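Local coordinates for uncharacterized protein (Pseudomonas aeruginosa, PDB 4O5P), which acts as a phospholipase effector of the type VI secretion system (Tle1), probably hydrolysing membrane lipids through an alpha/beta-hydrolase domain, at residues I65-F71 / G110-C116; E196-R200 / W249-L253. One frame throughout, in Å; residues are numbered along the deposited sequence.

Contact 1: residues I65-F71 / G110-C116; sequences IHITLGF and GIFKYYC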
# COMPACT_ATOMS: atom_id res chain seq x y z
N ILE A 65 8.44 -22.54 15.30
CA ILE A 65 7.95 -22.40 13.94
C ILE A 65 8.23 -20.97 13.50
O ILE A 65 7.77 -20.02 14.14
CB ILE A 65 6.44 -22.72 13.85
CG1 ILE A 65 6.17 -24.08 14.50
CG2 ILE A 65 5.96 -22.72 12.39
CD1 ILE A 65 4.75 -24.49 14.46
N HIS A 66 9.01 -20.82 12.44
CA HIS A 66 9.41 -19.49 11.98
C HIS A 66 8.69 -19.23 10.67
O HIS A 66 8.79 -20.02 9.72
CB HIS A 66 10.93 -19.40 11.79
CG HIS A 66 11.72 -19.48 13.06
ND1 HIS A 66 12.05 -18.37 13.81
CD2 HIS A 66 12.27 -20.54 13.70
CE1 HIS A 66 12.76 -18.74 14.86
NE2 HIS A 66 12.92 -20.05 14.81
N ILE A 67 7.95 -18.12 10.61
CA ILE A 67 7.07 -17.86 9.47
C ILE A 67 7.30 -16.47 8.89
O ILE A 67 7.15 -15.47 9.58
CB ILE A 67 5.60 -17.93 9.87
CG1 ILE A 67 5.26 -19.30 10.48
CG2 ILE A 67 4.70 -17.62 8.68
CD1 ILE A 67 3.95 -19.29 11.27
N THR A 68 7.66 -16.42 7.61
CA THR A 68 7.70 -15.16 6.88
C THR A 68 6.43 -14.99 6.03
O THR A 68 6.04 -15.91 5.31
CB THR A 68 8.93 -15.10 5.96
OG1 THR A 68 10.13 -15.30 6.73
CG2 THR A 68 9.01 -13.75 5.25
N LEU A 69 5.82 -13.80 6.11
CA LEU A 69 4.63 -13.43 5.33
C LEU A 69 4.89 -12.09 4.61
O LEU A 69 5.21 -11.10 5.25
CB LEU A 69 3.43 -13.29 6.27
CG LEU A 69 2.05 -12.97 5.71
CD1 LEU A 69 1.72 -13.93 4.59
CD2 LEU A 69 0.98 -13.08 6.80
N GLY A 70 4.76 -12.07 3.29
CA GLY A 70 4.97 -10.85 2.52
C GLY A 70 3.70 -10.44 1.80
O GLY A 70 3.16 -11.22 1.01
N PHE A 71 3.22 -9.23 2.09
CA PHE A 71 2.08 -8.64 1.41
C PHE A 71 2.59 -7.60 0.41
O PHE A 71 3.09 -6.52 0.81
CB PHE A 71 1.16 -7.93 2.40
CG PHE A 71 0.57 -8.82 3.47
CD1 PHE A 71 -0.60 -9.52 3.23
CD2 PHE A 71 1.15 -8.91 4.73
CE1 PHE A 71 -1.17 -10.32 4.21
CE2 PHE A 71 0.58 -9.69 5.72
CZ PHE A 71 -0.58 -10.40 5.46
N GLY A 110 10.51 -26.50 10.24
CA GLY A 110 9.84 -25.44 10.99
C GLY A 110 9.89 -24.05 10.39
O GLY A 110 9.42 -23.08 11.00
N ILE A 111 10.48 -23.93 9.20
CA ILE A 111 10.53 -22.65 8.53
C ILE A 111 9.59 -22.65 7.32
O ILE A 111 9.68 -23.55 6.47
CB ILE A 111 11.96 -22.29 8.09
CG1 ILE A 111 12.89 -22.27 9.30
CG2 ILE A 111 11.99 -20.94 7.39
CD1 ILE A 111 14.33 -21.96 8.95
N PHE A 112 8.70 -21.66 7.27
CA PHE A 112 7.68 -21.53 6.22
C PHE A 112 7.74 -20.12 5.64
O PHE A 112 8.11 -19.17 6.33
CB PHE A 112 6.29 -21.71 6.83
CG PHE A 112 6.04 -23.08 7.38
CD1 PHE A 112 6.46 -23.42 8.66
CD2 PHE A 112 5.37 -24.03 6.62
CE1 PHE A 112 6.23 -24.70 9.17
CE2 PHE A 112 5.14 -25.30 7.12
CZ PHE A 112 5.57 -25.64 8.39
N LYS A 113 7.37 -19.97 4.36
CA LYS A 113 7.21 -18.63 3.79
C LYS A 113 5.97 -18.56 2.90
O LYS A 113 5.58 -19.55 2.26
CB LYS A 113 8.48 -18.16 3.05
CG LYS A 113 8.68 -18.71 1.65
CD LYS A 113 10.06 -18.32 1.13
CE LYS A 113 10.26 -18.67 -0.34
NZ LYS A 113 11.64 -18.31 -0.81
N TYR A 114 5.34 -17.38 2.90
CA TYR A 114 4.09 -17.18 2.19
C TYR A 114 4.12 -15.84 1.47
O TYR A 114 4.63 -14.85 2.02
CB TYR A 114 2.91 -17.22 3.16
CG TYR A 114 2.76 -18.53 3.89
CD1 TYR A 114 2.09 -19.60 3.30
CD2 TYR A 114 3.27 -18.71 5.17
CE1 TYR A 114 1.92 -20.81 3.97
CE2 TYR A 114 3.12 -19.91 5.85
CZ TYR A 114 2.45 -20.95 5.24
OH TYR A 114 2.29 -22.14 5.91
N TYR A 115 3.59 -15.80 0.26
CA TYR A 115 3.55 -14.57 -0.52
C TYR A 115 2.12 -14.21 -0.85
O TYR A 115 1.35 -15.06 -1.30
CB TYR A 115 4.33 -14.71 -1.84
CG TYR A 115 4.09 -13.56 -2.79
CD1 TYR A 115 4.76 -12.34 -2.63
CD2 TYR A 115 3.17 -13.67 -3.83
CE1 TYR A 115 4.53 -11.28 -3.49
CE2 TYR A 115 2.93 -12.61 -4.69
CZ TYR A 115 3.61 -11.42 -4.51
OH TYR A 115 3.38 -10.38 -5.38
N CYS A 116 1.75 -12.96 -0.63
CA CYS A 116 0.43 -12.50 -1.00
C CYS A 116 0.52 -11.41 -2.09
O CYS A 116 1.10 -10.35 -1.86
CB CYS A 116 -0.29 -11.98 0.24
SG CYS A 116 -1.95 -11.37 -0.05
O HOH W 1 10.76 -17.97 6.48
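Gly110 opens the pairing by giving its carbonyl O to His66 N, 2.7 Å away. It ends helix 104-108 in a Schellman motif, and its positive phi (96°) is one that glycine takes easily, which lets the chain turn at once into the strand. Ile111 pairs with His66, their side chains on the same face of the sheet, and the carbonyl O of His66 receives Phe112 N at 2.9 Å. The ring of Phe112 lies on the other face and meets the CG2 branch of Ile65 (3.8 Å to CE1); CG2 stands anti to the backbone N of Ile65, the position that brings this methyl to the ring. Phe112 O takes Thr68 N, and a water joins the same oxygen to Thr68 OG1.

Strands 62-71 and 111-116 thus run parallel in one register, each odd-numbered residue of the first facing an even-numbered one of the second. Strand 225-236 flanks 62-71 on its other edge, in the mostly parallel central sheet of an alpha/beta-hydrolase fold.

Lys113 sends its extended chain away to carbonyl oxygens of Ser99 and Ile96. Tyr114 N binds Thr68 O, the N-H...O angle bent to 142°. Its ring edge receives Ile67 CG2 in plane, 3.9 Å from CD2, while Leu69 CD1 touches its CB; the hydroxyl reaches Asp155 of the covering helix 139-162. Tyr115 shares the face on which Gly70 lacks a side chain; its CD1 stands 4.1 Å from Gly70 O, and its hydroxyl bonds to Asp72. Cys116 N closes the ladder on Gly70 O at 2.8 Å, and its small SG fits obliquely beside the Phe71 ring, 5.2 Å from the centroid.

Contact 2: residues E196-R200 / W249-L253; sequences EKKRR and WLQEL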
# COMPACT_ATOMS: atom_id res chain seq x y z
N GLU A 196 -14.04 -8.65 13.95
CA GLU A 196 -13.38 -9.38 15.04
C GLU A 196 -14.12 -10.68 15.33
O GLU A 196 -13.53 -11.78 15.32
CB GLU A 196 -13.31 -8.49 16.29
CG GLU A 196 -12.33 -8.99 17.34
CD GLU A 196 -12.21 -8.06 18.55
OE1 GLU A 196 -12.85 -6.98 18.55
OE2 GLU A 196 -11.48 -8.42 19.50
N LYS A 197 -15.43 -10.57 15.53
CA LYS A 197 -16.25 -11.73 15.84
C LYS A 197 -16.17 -12.78 14.74
O LYS A 197 -16.01 -13.98 15.03
CB LYS A 197 -17.71 -11.33 16.06
CG LYS A 197 -17.96 -10.58 17.35
CD LYS A 197 -19.45 -10.26 17.51
CE LYS A 197 -19.73 -9.54 18.84
NZ LYS A 197 -19.44 -10.39 20.03
N LYS A 198 -16.29 -12.34 13.49
CA LYS A 198 -16.29 -13.26 12.36
C LYS A 198 -14.96 -13.99 12.19
O LYS A 198 -14.94 -15.19 11.91
CB LYS A 198 -16.69 -12.54 11.07
CG LYS A 198 -18.11 -11.99 11.12
CD LYS A 198 -18.66 -11.74 9.74
CE LYS A 198 -18.89 -13.03 8.98
NZ LYS A 198 -19.38 -12.74 7.60
N ARG A 199 -13.86 -13.26 12.35
CA ARG A 199 -12.52 -13.85 12.24
C ARG A 199 -12.28 -14.88 13.35
O ARG A 199 -11.79 -16.01 13.09
CB ARG A 199 -11.45 -12.75 12.31
CG ARG A 199 -11.49 -11.77 11.15
CD ARG A 199 -10.28 -10.85 11.15
NE ARG A 199 -10.29 -9.85 12.22
CZ ARG A 199 -10.90 -8.67 12.16
NH1 ARG A 199 -11.60 -8.32 11.08
NH2 ARG A 199 -10.84 -7.83 13.19
N ARG A 200 -12.62 -14.51 14.58
CA ARG A 200 -12.44 -15.45 15.70
C ARG A 200 -13.28 -16.71 15.52
O ARG A 200 -12.76 -17.82 15.63
CB ARG A 200 -12.77 -14.81 17.05
CG ARG A 200 -12.54 -15.77 18.21
CD ARG A 200 -12.75 -15.10 19.55
NE ARG A 200 -11.78 -14.04 19.81
CZ ARG A 200 -10.53 -14.24 20.21
NH1 ARG A 200 -10.06 -15.48 20.38
NH2 ARG A 200 -9.73 -13.21 20.42
N TRP A 249 -5.12 -7.36 14.10
CA TRP A 249 -6.08 -8.47 14.17
C TRP A 249 -5.47 -9.73 14.82
O TRP A 249 -6.16 -10.50 15.51
CB TRP A 249 -6.64 -8.79 12.77
CG TRP A 249 -7.41 -7.65 12.16
CD1 TRP A 249 -7.63 -6.40 12.71
CD2 TRP A 249 -8.07 -7.64 10.88
NE1 TRP A 249 -8.38 -5.63 11.85
CE2 TRP A 249 -8.65 -6.36 10.72
CE3 TRP A 249 -8.22 -8.58 9.86
CZ2 TRP A 249 -9.38 -6.01 9.58
CZ3 TRP A 249 -8.95 -8.23 8.72
CH2 TRP A 249 -9.51 -6.95 8.59
N LEU A 250 -4.18 -9.93 14.62
CA LEU A 250 -3.52 -11.08 15.20
C LEU A 250 -3.39 -10.87 16.70
O LEU A 250 -3.64 -11.79 17.50
CB LEU A 250 -2.16 -11.30 14.55
CG LEU A 250 -1.32 -12.45 15.10
CD1 LEU A 250 -2.08 -13.78 14.98
CD2 LEU A 250 -0.00 -12.52 14.36
N GLN A 251 -3.03 -9.65 17.09
CA GLN A 251 -2.90 -9.34 18.51
C GLN A 251 -4.23 -9.52 19.22
O GLN A 251 -4.28 -10.13 20.30
CB GLN A 251 -2.41 -7.91 18.72
CG GLN A 251 -2.11 -7.62 20.17
CD GLN A 251 -1.79 -6.16 20.42
OE1 GLN A 251 -2.25 -5.27 19.70
NE2 GLN A 251 -0.99 -5.91 21.45
N GLU A 252 -5.29 -9.01 18.61
CA GLU A 252 -6.65 -9.17 19.10
C GLU A 252 -7.01 -10.66 19.26
O GLU A 252 -7.61 -11.06 20.26
CB GLU A 252 -7.64 -8.46 18.15
CG GLU A 252 -8.71 -9.37 17.55
CD GLU A 252 -9.15 -8.97 16.13
OE1 GLU A 252 -9.47 -7.76 15.91
OE2 GLU A 252 -9.19 -9.88 15.25
N LEU A 253 -6.63 -11.48 18.27
CA LEU A 253 -6.95 -12.91 18.30
C LEU A 253 -6.19 -13.73 19.34
O LEU A 253 -6.68 -14.76 19.82
CB LEU A 253 -6.68 -13.52 16.93
CG LEU A 253 -7.84 -13.47 15.94
CD1 LEU A 253 -7.32 -13.65 14.53
CD2 LEU A 253 -8.83 -14.56 16.29
O HOH W 2 -10.78 -11.96 16.43
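Arg199 lies flat on Trp249 where the two helices cross. The guanidinium and indole planes are only 5° apart, with CZ of Arg199 3.3 Å from CD2 of Trp249, where the two rings of the indole fuse. CZ is also 3.5 Å from the centroid of the six-membered ring, a cation-pi contact in which the broad indole suits a delocalised, flat cation. The other guanidinium face has the backbone N of Glu196 above its rim. A bend at chi3 (-71°) turns the end of the arginine chain so that it can lie against the indole.

The salt bridge uses the edge of the same group. Glu252 is met side-on, NE of Arg199 to OE2 at 3.2 Å and NH2 to OE1 at 3.0 Å, each oxygen offering its syn lone pair nearly in the guanidinium plane. Stack and bridge together fix the rotation of the guanidinium. A water donates to both Glu252 OE2 and Glu196 O, linking the carboxylate to the backbone of helix 195-219.

Two like charges also come near each other: Glu196 slides past Glu252 in the opposite sense, its CG 3.4 Å from CD of Glu252, and the carboxylate oxygens OE2 of Glu196 and OE1 of Glu252 are 4.2 Å apart. Arg199 probably offsets that repulsion.

Toward the next turn, apolar and backbone contacts take over. Leu253 CD2 lies over the Arg200 guanidinium and packs on Arg200 CB (4.0 Å), while NH2 of Arg200 makes a weak bond to Leu253 O.

Helix 139-162 borders the stack through Asn147 and Ile146. The axes of segments 196-200 and 249-253 cross at -69° with a closest approach of 10.8 Å, joined mainly by long polar side chains; helix 238-254 follows the probable nucleophile elbow of the alpha/beta-hydrolase fold.

How the contacts relate
Contact 1 lies within the central sheet and contact 2 between helices beside it; their centres are 20 Å apart and their nearest atoms about 8 Å, so they do not touch. Helix 238-254 connects them: Glu242 and Ala243 in its first half pack on Phe71 of contact 1 and Phe246, at its middle, on Leu69, while its last turns supply 249-253 of contact 2. Helix 139-162 also serves both, covering Ile65 and Tyr114 and bordering Arg199 and Trp249. The likely active site, a probable Ser237-His379-Asp281 triad, has its serine on the elbow before helix 238-254. Phe71 touches that elbow, so contact 1 adjoins the probable site, whereas contact 2 lies at the other end of the helix.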